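Long-range contact in tRNA (guanine(26)-N(2))-dimethyltransferase (Pyrococcus horikoshii, PDB 2DUL), which probably dimethylates the N2 atom of guanine 26 in a number of tRNAs, taking both methyl groups from S-adenosyl-L-methionine: residues Leu55-Leu67 / Ala83-Phe95. Residues are numbered along the deposited sequence; the frame is centred on the assembly and turned at random.
Sequences LSATGIRGIRFAL and AYELMKRNVMLNF
Asn90 gives the one hydrogen bond across the contact: its ND2 reaches Thr58 O over 3.0 Å, nearly straight at 171° and within the plane of its own amide. Beside it, Ile63 CD1 lies 3.6 Å from Asn90 CB, the two side chains crossing at about a right angle. Met87, bent at chi3 (66°), brings CE tightly to Ser56 CB (3.4 Å) and lays CG against Ala57 O. At the far end Phe95 CZ touches both Ala66 CB (3.5 Å) and Leu67 CD2, which meet the ring obliquely; the small alanine leaves room for it. Strand 50-53, helix 60-68 and strand 73-78 form a beta-alpha-beta crossover in the Rossmann-like sheet of a class I methyltransferase, and strand 73-78 leads on into helix 81-94, roughly parallel (24°) to the first helix. An amide suits position 90 because its other end, OD1, takes Leu14 N of strand 11-15. Asn94 ND2 bonds to Asn90 O (2.7 Å) and to Lys12 O while facing Ile63 CG2; a leucine here would probably leave both carbonyls without this donor. Gly59, the N-cap of helix 60-67, has backbone angles that call for glycine and packs its N near Met87 CG. Within the type II' turn from Ser56 to Gly59, Ala57 N donates to OD1 of Asp78, predicted to bind S-adenosyl-L-methionine.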
ATOM      1  N   LEU A  55     -11.477  -6.149   7.320  1.00 21.22           N
ATOM      2  CA  LEU A  55     -11.065  -7.223   8.226  1.00 23.08           C
ATOM      3  C   LEU A  55     -10.574  -6.490   9.471  1.00 23.63           C
ATOM      4  O   LEU A  55      -9.380  -6.261   9.644  1.00 23.73           O
ATOM      5  CB  LEU A  55      -9.940  -8.027   7.569  1.00 24.79           C
ATOM      6  CG  LEU A  55     -10.388  -8.667   6.245  1.00 27.96           C
ATOM      7  CD1 LEU A  55      -9.310  -8.509   5.185  1.00 28.07           C
ATOM      8  CD2 LEU A  55     -10.724 -10.130   6.475  1.00 28.52           C
ATOM      9  N   SER A  56     -11.526  -6.129  10.328  1.00 23.36           N
ATOM     10  CA  SER A  56     -11.277  -5.333  11.527  1.00 24.70           C
ATOM     11  C   SER A  56     -10.618  -5.915  12.772  1.00 22.79           C
ATOM     12  O   SER A  56      -9.967  -5.176  13.509  1.00 22.34           O
ATOM     13  CB  SER A  56     -12.587  -4.673  11.966  1.00 25.31           C
ATOM     14  OG  SER A  56     -13.213  -4.026  10.876  1.00 34.01           O
ATOM     15  N   ALA A  57     -10.809  -7.203  13.036  1.00 23.27           N
ATOM     16  CA  ALA A  57     -10.226  -7.818  14.235  1.00 23.51           C
ATOM     17  C   ALA A  57     -10.737  -7.103  15.492  1.00 24.04           C
ATOM     18  O   ALA A  57     -11.890  -7.292  15.892  1.00 24.88           O
ATOM     19  CB  ALA A  57      -8.701  -7.759  14.172  1.00 23.09           C
ATOM     20  N   THR A  58      -9.896  -6.277  16.111  1.00 23.41           N
ATOM     21  CA  THR A  58     -10.306  -5.554  17.319  1.00 24.04           C
ATOM     22  C   THR A  58     -11.165  -4.339  16.978  1.00 24.12           C
ATOM     23  O   THR A  58     -11.868  -3.806  17.840  1.00 23.20           O
ATOM     24  CB  THR A  58      -9.095  -5.043  18.126  1.00 25.66           C
ATOM     25  OG1 THR A  58      -8.407  -4.041  17.367  1.00 27.07           O
ATOM     26  CG2 THR A  58      -8.135  -6.187  18.441  1.00 26.36           C
ATOM     27  N   GLY A  59     -11.093  -3.905  15.720  1.00 24.02           N
ATOM     28  CA  GLY A  59     -11.853  -2.749  15.272  1.00 23.26           C
ATOM     29  C   GLY A  59     -11.053  -1.457  15.316  1.00 23.52           C
ATOM     30  O   GLY A  59     -11.564  -0.387  14.981  1.00 22.53           O
ATOM     31  N   ILE A  60      -9.787  -1.553  15.710  1.00 23.01           N
ATOM     32  CA  ILE A  60      -8.929  -0.375  15.823  1.00 22.64           C
ATOM     33  C   ILE A  60      -8.876   0.525  14.590  1.00 21.95           C
ATOM     34  O   ILE A  60      -8.929   1.749  14.715  1.00 22.08           O
ATOM     35  CB  ILE A  60      -7.474  -0.772  16.212  1.00 22.03           C
ATOM     36  CG1 ILE A  60      -6.607   0.484  16.344  1.00 23.94           C
ATOM     37  CG2 ILE A  60      -6.879  -1.707  15.169  1.00 22.01           C
ATOM     38  CD1 ILE A  60      -7.066   1.442  17.432  1.00 23.99           C
ATOM     39  N   ARG A  61      -8.778  -0.066  13.403  1.00 21.54           N
ATOM     40  CA  ARG A  61      -8.695   0.738  12.184  1.00 22.64           C
ATOM     41  C   ARG A  61      -9.947   1.586  11.978  1.00 21.10           C
ATOM     42  O   ARG A  61      -9.853   2.802  11.831  1.00 21.36           O
ATOM     43  CB  ARG A  61      -8.457  -0.158  10.962  1.00 21.86           C
ATOM     44  CG  ARG A  61      -8.083   0.591   9.691  1.00 25.08           C
ATOM     45  CD  ARG A  61      -7.788  -0.377   8.549  1.00 27.42           C
ATOM     46  NE  ARG A  61      -6.666  -1.261   8.854  1.00 28.67           N
ATOM     47  CZ  ARG A  61      -5.396  -1.006   8.552  1.00 29.53           C
ATOM     48  NH1 ARG A  61      -4.457  -1.878   8.886  1.00 29.79           N
ATOM     49  NH2 ARG A  61      -5.061   0.102   7.899  1.00 26.23           N
ATOM     50  N   GLY A  62     -11.110   0.940  11.971  1.00 21.14           N
ATOM     51  CA  GLY A  62     -12.360   1.658  11.786  1.00 20.20           C
ATOM     52  C   GLY A  62     -12.626   2.677  12.886  1.00 21.54           C
ATOM     53  O   GLY A  62     -13.140   3.765  12.624  1.00 19.05           O
ATOM     54  N   ILE A  63     -12.287   2.331  14.122  1.00 19.92           N
ATOM     55  CA  ILE A  63     -12.494   3.254  15.233  1.00 21.50           C
ATOM     56  C   ILE A  63     -11.645   4.508  15.029  1.00 20.73           C
ATOM     57  O   ILE A  63     -12.115   5.625  15.252  1.00 22.50           O
ATOM     58  CB  ILE A  63     -12.149   2.584  16.584  1.00 22.14           C
ATOM     59  CG1 ILE A  63     -13.223   1.546  16.922  1.00 20.85           C
ATOM     60  CG2 ILE A  63     -12.063   3.635  17.691  1.00 23.39           C
ATOM     61  CD1 ILE A  63     -12.835   0.589  18.031  1.00 24.80           C
ATOM     62  N   ARG A  64     -10.401   4.337  14.591  1.00 21.18           N
ATOM     63  CA  ARG A  64      -9.551   5.501  14.358  1.00 20.31           C
ATOM     64  C   ARG A  64     -10.067   6.304  13.162  1.00 20.85           C
ATOM     65  O   ARG A  64      -9.980   7.531  13.150  1.00 21.47           O
ATOM     66  CB  ARG A  64      -8.096   5.078  14.148  1.00 23.01           C
ATOM     67  CG  ARG A  64      -7.460   4.515  15.415  1.00 22.04           C
ATOM     68  CD  ARG A  64      -5.953   4.451  15.285  1.00 22.08           C
ATOM     69  NE  ARG A  64      -5.376   5.773  15.057  1.00 19.27           N
ATOM     70  CZ  ARG A  64      -4.130   5.981  14.645  1.00 22.82           C
ATOM     71  NH1 ARG A  64      -3.322   4.951  14.418  1.00 23.91           N
ATOM     72  NH2 ARG A  64      -3.693   7.218  14.443  1.00 23.55           N
ATOM     73  N   PHE A  65     -10.610   5.622  12.159  1.00 21.49           N
ATOM     74  CA  PHE A  65     -11.169   6.327  11.001  1.00 22.35           C
ATOM     75  C   PHE A  65     -12.271   7.259  11.506  1.00 22.63           C
ATOM     76  O   PHE A  65     -12.331   8.433  11.142  1.00 25.56           O
ATOM     77  CB  PHE A  65     -11.790   5.341  10.008  1.00 22.56           C
ATOM     78  CG  PHE A  65     -10.789   4.570   9.188  1.00 22.77           C
ATOM     79  CD1 PHE A  65     -11.214   3.517   8.378  1.00 22.87           C
ATOM     80  CD2 PHE A  65      -9.434   4.891   9.212  1.00 22.07           C
ATOM     81  CE1 PHE A  65     -10.305   2.797   7.604  1.00 23.22           C
ATOM     82  CE2 PHE A  65      -8.518   4.177   8.442  1.00 23.27           C
ATOM     83  CZ  PHE A  65      -8.956   3.128   7.637  1.00 22.28           C
ATOM     84  N   ALA A  66     -13.142   6.715  12.350  1.00 21.93           N
ATOM     85  CA  ALA A  66     -14.257   7.473  12.905  1.00 23.70           C
ATOM     86  C   ALA A  66     -13.809   8.616  13.820  1.00 25.15           C
ATOM     87  O   ALA A  66     -14.349   9.724  13.751  1.00 24.79           O
ATOM     88  CB  ALA A  66     -15.197   6.532  13.664  1.00 22.38           C
ATOM     89  N   LEU A  67     -12.813   8.355  14.662  1.00 23.29           N
ATOM     90  CA  LEU A  67     -12.327   9.376  15.592  1.00 25.12           C
ATOM     91  C   LEU A  67     -11.353  10.401  15.022  1.00 25.67           C
ATOM     92  O   LEU A  67     -11.274  11.523  15.527  1.00 27.08           O
ATOM     93  CB  LEU A  67     -11.646   8.719  16.801  1.00 21.90           C
ATOM     94  CG  LEU A  67     -12.463   7.874  17.776  1.00 23.65           C
ATOM     95  CD1 LEU A  67     -11.515   7.115  18.708  1.00 22.00           C
ATOM     96  CD2 LEU A  67     -13.412   8.763  18.570  1.00 23.06           C
ATOM     97  N   ALA A  83     -14.135 -11.649  17.484  1.00 27.41           N
ATOM     98  CA  ALA A  83     -13.743 -10.333  17.002  1.00 27.09           C
ATOM     99  C   ALA A  83     -14.960  -9.413  17.001  1.00 25.19           C
ATOM    100  O   ALA A  83     -14.886  -8.269  17.451  1.00 24.93           O
ATOM    101  CB  ALA A  83     -13.158 -10.440  15.599  1.00 26.83           C
ATOM    102  N   TYR A  84     -16.082  -9.925  16.508  1.00 25.07           N
ATOM    103  CA  TYR A  84     -17.320  -9.146  16.452  1.00 26.39           C
ATOM    104  C   TYR A  84     -17.723  -8.645  17.842  1.00 26.88           C
ATOM    105  O   TYR A  84     -18.060  -7.472  18.020  1.00 24.39           O
ATOM    106  CB  TYR A  84     -18.447  -9.997  15.861  1.00 24.88           C
ATOM    107  CG  TYR A  84     -19.790  -9.297  15.826  1.00 25.61           C
ATOM    108  CD1 TYR A  84     -20.000  -8.183  15.009  1.00 25.02           C
ATOM    109  CD2 TYR A  84     -20.851  -9.750  16.607  1.00 26.19           C
ATOM    110  CE1 TYR A  84     -21.242  -7.540  14.970  1.00 25.12           C
ATOM    111  CE2 TYR A  84     -22.098  -9.115  16.580  1.00 27.12           C
ATOM    112  CZ  TYR A  84     -22.286  -8.010  15.757  1.00 27.19           C
ATOM    113  OH  TYR A  84     -23.519  -7.393  15.710  1.00 26.17           O
ATOM    114  N   GLU A  85     -17.692  -9.536  18.828  1.00 27.49           N
ATOM    115  CA  GLU A  85     -18.047  -9.157  20.192  1.00 29.43           C
ATOM    116  C   GLU A  85     -17.111  -8.073  20.722  1.00 28.89           C
ATOM    117  O   GLU A  85     -17.549  -7.127  21.380  1.00 27.50           O
ATOM    118  CB  GLU A  85     -17.988 -10.376  21.118  1.00 33.13           C
ATOM    119  CG  GLU A  85     -19.089 -11.399  20.878  1.00 39.08           C
ATOM    120  CD  GLU A  85     -20.478 -10.816  21.065  1.00 41.74           C
ATOM    121  OE1 GLU A  85     -20.733 -10.198  22.123  1.00 44.07           O
ATOM    122  OE2 GLU A  85     -21.318 -10.979  20.154  1.00 44.56           O
ATOM    123  N   LEU A  86     -15.822  -8.208  20.426  1.00 28.31           N
ATOM    124  CA  LEU A  86     -14.835  -7.242  20.887  1.00 27.90           C
ATOM    125  C   LEU A  86     -14.978  -5.908  20.160  1.00 27.99           C
ATOM    126  O   LEU A  86     -14.745  -4.843  20.738  1.00 26.49           O
ATOM    127  CB  LEU A  86     -13.423  -7.797  20.691  1.00 29.95           C
ATOM    128  CG  LEU A  86     -12.288  -6.920  21.228  1.00 31.71           C
ATOM    129  CD1 LEU A  86     -12.555  -6.560  22.682  1.00 30.93           C
ATOM    130  CD2 LEU A  86     -10.963  -7.660  21.086  1.00 32.63           C
ATOM    131  N   MET A  87     -15.357  -5.966  18.887  1.00 26.27           N
ATOM    132  CA  MET A  87     -15.545  -4.752  18.105  1.00 26.84           C
ATOM    133  C   MET A  87     -16.667  -3.909  18.715  1.00 25.29           C
ATOM    134  O   MET A  87     -16.525  -2.701  18.872  1.00 27.21           O
ATOM    135  CB  MET A  87     -15.853  -5.113  16.646  1.00 27.04           C
ATOM    136  CG  MET A  87     -14.623  -5.585  15.868  1.00 30.24           C
ATOM    137  SD  MET A  87     -14.976  -6.477  14.323  1.00 37.70           S
ATOM    138  CE  MET A  87     -15.687  -5.223  13.372  1.00 34.03           C
ATOM    139  N   LYS A  88     -17.775  -4.550  19.071  1.00 25.27           N
ATOM    140  CA  LYS A  88     -18.897  -3.834  19.678  1.00 24.71           C
ATOM    141  C   LYS A  88     -18.470  -3.162  20.990  1.00 24.97           C
ATOM    142  O   LYS A  88     -18.823  -2.014  21.262  1.00 22.43           O
ATOM    143  CB  LYS A  88     -20.065  -4.793  19.945  1.00 26.45           C
ATOM    144  CG  LYS A  88     -20.764  -5.313  18.691  1.00 26.93           C
ATOM    145  CD  LYS A  88     -21.991  -6.163  19.041  1.00 28.44           C
ATOM    146  CE  LYS A  88     -21.610  -7.426  19.808  1.00 31.30           C
ATOM    147  NZ  LYS A  88     -22.805  -8.240  20.195  1.00 33.55           N
ATOM    148  N   ARG A  89     -17.698  -3.880  21.799  1.00 24.33           N
ATOM    149  CA  ARG A  89     -17.231  -3.336  23.069  1.00 25.17           C
ATOM    150  C   ARG A  89     -16.312  -2.135  22.861  1.00 24.36           C
ATOM    151  O   ARG A  89     -16.473  -1.094  23.505  1.00 22.97           O
ATOM    152  CB  ARG A  89     -16.482  -4.409  23.862  1.00 29.67           C
ATOM    153  CG  ARG A  89     -17.296  -5.660  24.127  1.00 36.34           C
ATOM    154  CD  ARG A  89     -16.578  -6.579  25.104  1.00 43.33           C
ATOM    155  NE  ARG A  89     -16.281  -5.894  26.359  1.00 47.46           N
ATOM    156  CZ  ARG A  89     -15.807  -6.495  27.445  1.00 49.67           C
ATOM    157  NH1 ARG A  89     -15.567  -5.788  28.543  1.00 48.97           N
ATOM    158  NH2 ARG A  89     -15.578  -7.803  27.437  1.00 50.26           N
ATOM    159  N   ASN A  90     -15.347  -2.273  21.959  1.00 22.48           N
ATOM    160  CA  ASN A  90     -14.416  -1.184  21.717  1.00 23.68           C
ATOM    161  C   ASN A  90     -15.075   0.044  21.121  1.00 23.59           C
ATOM    162  O   ASN A  90     -14.681   1.167  21.428  1.00 23.84           O
ATOM    163  CB  ASN A  90     -13.253  -1.657  20.840  1.00 24.08           C
ATOM    164  CG  ASN A  90     -12.324  -2.598  21.583  1.00 27.05           C
ATOM    165  OD1 ASN A  90     -12.175  -2.495  22.802  1.00 26.52           O
ATOM    166  ND2 ASN A  90     -11.685  -3.511  20.856  1.00 24.71           N
ATOM    167  N   VAL A  91     -16.078  -0.157  20.276  1.00 23.18           N
ATOM    168  CA  VAL A  91     -16.764   0.984  19.686  1.00 23.46           C
ATOM    169  C   VAL A  91     -17.475   1.766  20.790  1.00 24.95           C
ATOM    170  O   VAL A  91     -17.402   2.993  20.841  1.00 26.78           O
ATOM    171  CB  VAL A  91     -17.786   0.536  18.614  1.00 22.81           C
ATOM    172  CG1 VAL A  91     -18.725   1.688  18.261  1.00 23.96           C
ATOM    173  CG2 VAL A  91     -17.046   0.080  17.367  1.00 19.96           C
ATOM    174  N   MET A  92     -18.139   1.054  21.693  1.00 26.31           N
ATOM    175  CA  MET A  92     -18.849   1.711  22.781  1.00 28.43           C
ATOM    176  C   MET A  92     -17.908   2.300  23.824  1.00 29.01           C
ATOM    177  O   MET A  92     -18.324   3.071  24.689  1.00 29.62           O
ATOM    178  CB  MET A  92     -19.836   0.742  23.430  1.00 30.08           C
ATOM    179  CG  MET A  92     -20.980   0.376  22.499  1.00 35.81           C
ATOM    180  SD  MET A  92     -21.500   1.817  21.508  1.00 43.25           S
ATOM    181  CE  MET A  92     -22.373   2.803  22.753  1.00 39.43           C
ATOM    182  N   LEU A  93     -16.634   1.941  23.731  1.00 28.71           N
ATOM    183  CA  LEU A  93     -15.638   2.460  24.655  1.00 29.69           C
ATOM    184  C   LEU A  93     -15.176   3.824  24.156  1.00 29.67           C
ATOM    185  O   LEU A  93     -14.601   4.607  24.907  1.00 30.62           O
ATOM    186  CB  LEU A  93     -14.444   1.503  24.733  1.00 31.07           C
ATOM    187  CG  LEU A  93     -13.336   1.835  25.737  1.00 33.71           C
ATOM    188  CD1 LEU A  93     -13.931   1.924  27.137  1.00 34.58           C
ATOM    189  CD2 LEU A  93     -12.253   0.765  25.677  1.00 33.57           C
ATOM    190  N   ASN A  94     -15.454   4.108  22.887  1.00 28.48           N
ATOM    191  CA  ASN A  94     -15.038   5.364  22.275  1.00 28.13           C
ATOM    192  C   ASN A  94     -16.186   6.261  21.821  1.00 30.39           C
ATOM    193  O   ASN A  94     -15.968   7.414  21.449  1.00 30.43           O
ATOM    194  CB  ASN A  94     -14.129   5.061  21.083  1.00 28.90           C
ATOM    195  CG  ASN A  94     -12.832   4.404  21.498  1.00 26.80           C
ATOM    196  OD1 ASN A  94     -11.888   5.079  21.899  1.00 26.41           O
ATOM    197  ND2 ASN A  94     -12.787   3.078  21.427  1.00 26.88           N
ATOM    198  N   PHE A  95     -17.403   5.733  21.851  1.00 30.36           N
ATOM    199  CA  PHE A  95     -18.574   6.493  21.431  1.00 32.24           C
ATOM    200  C   PHE A  95     -19.734   6.275  22.395  1.00 34.04           C
ATOM    201  O   PHE A  95     -19.831   5.230  23.039  1.00 34.32           O
ATOM    202  CB  PHE A  95     -18.998   6.058  20.026  1.00 30.66           C
ATOM    203  CG  PHE A  95     -17.983   6.367  18.963  1.00 29.88           C
ATOM    204  CD1 PHE A  95     -17.962   7.611  18.344  1.00 30.93           C
ATOM    205  CD2 PHE A  95     -17.034   5.420  18.595  1.00 29.30           C
ATOM    206  CE1 PHE A  95     -17.007   7.909  17.373  1.00 32.61           C
ATOM    207  CE2 PHE A  95     -16.075   5.709  17.625  1.00 30.94           C
ATOM    208  CZ  PHE A  95     -16.064   6.958  17.012  1.00 30.01           C
TER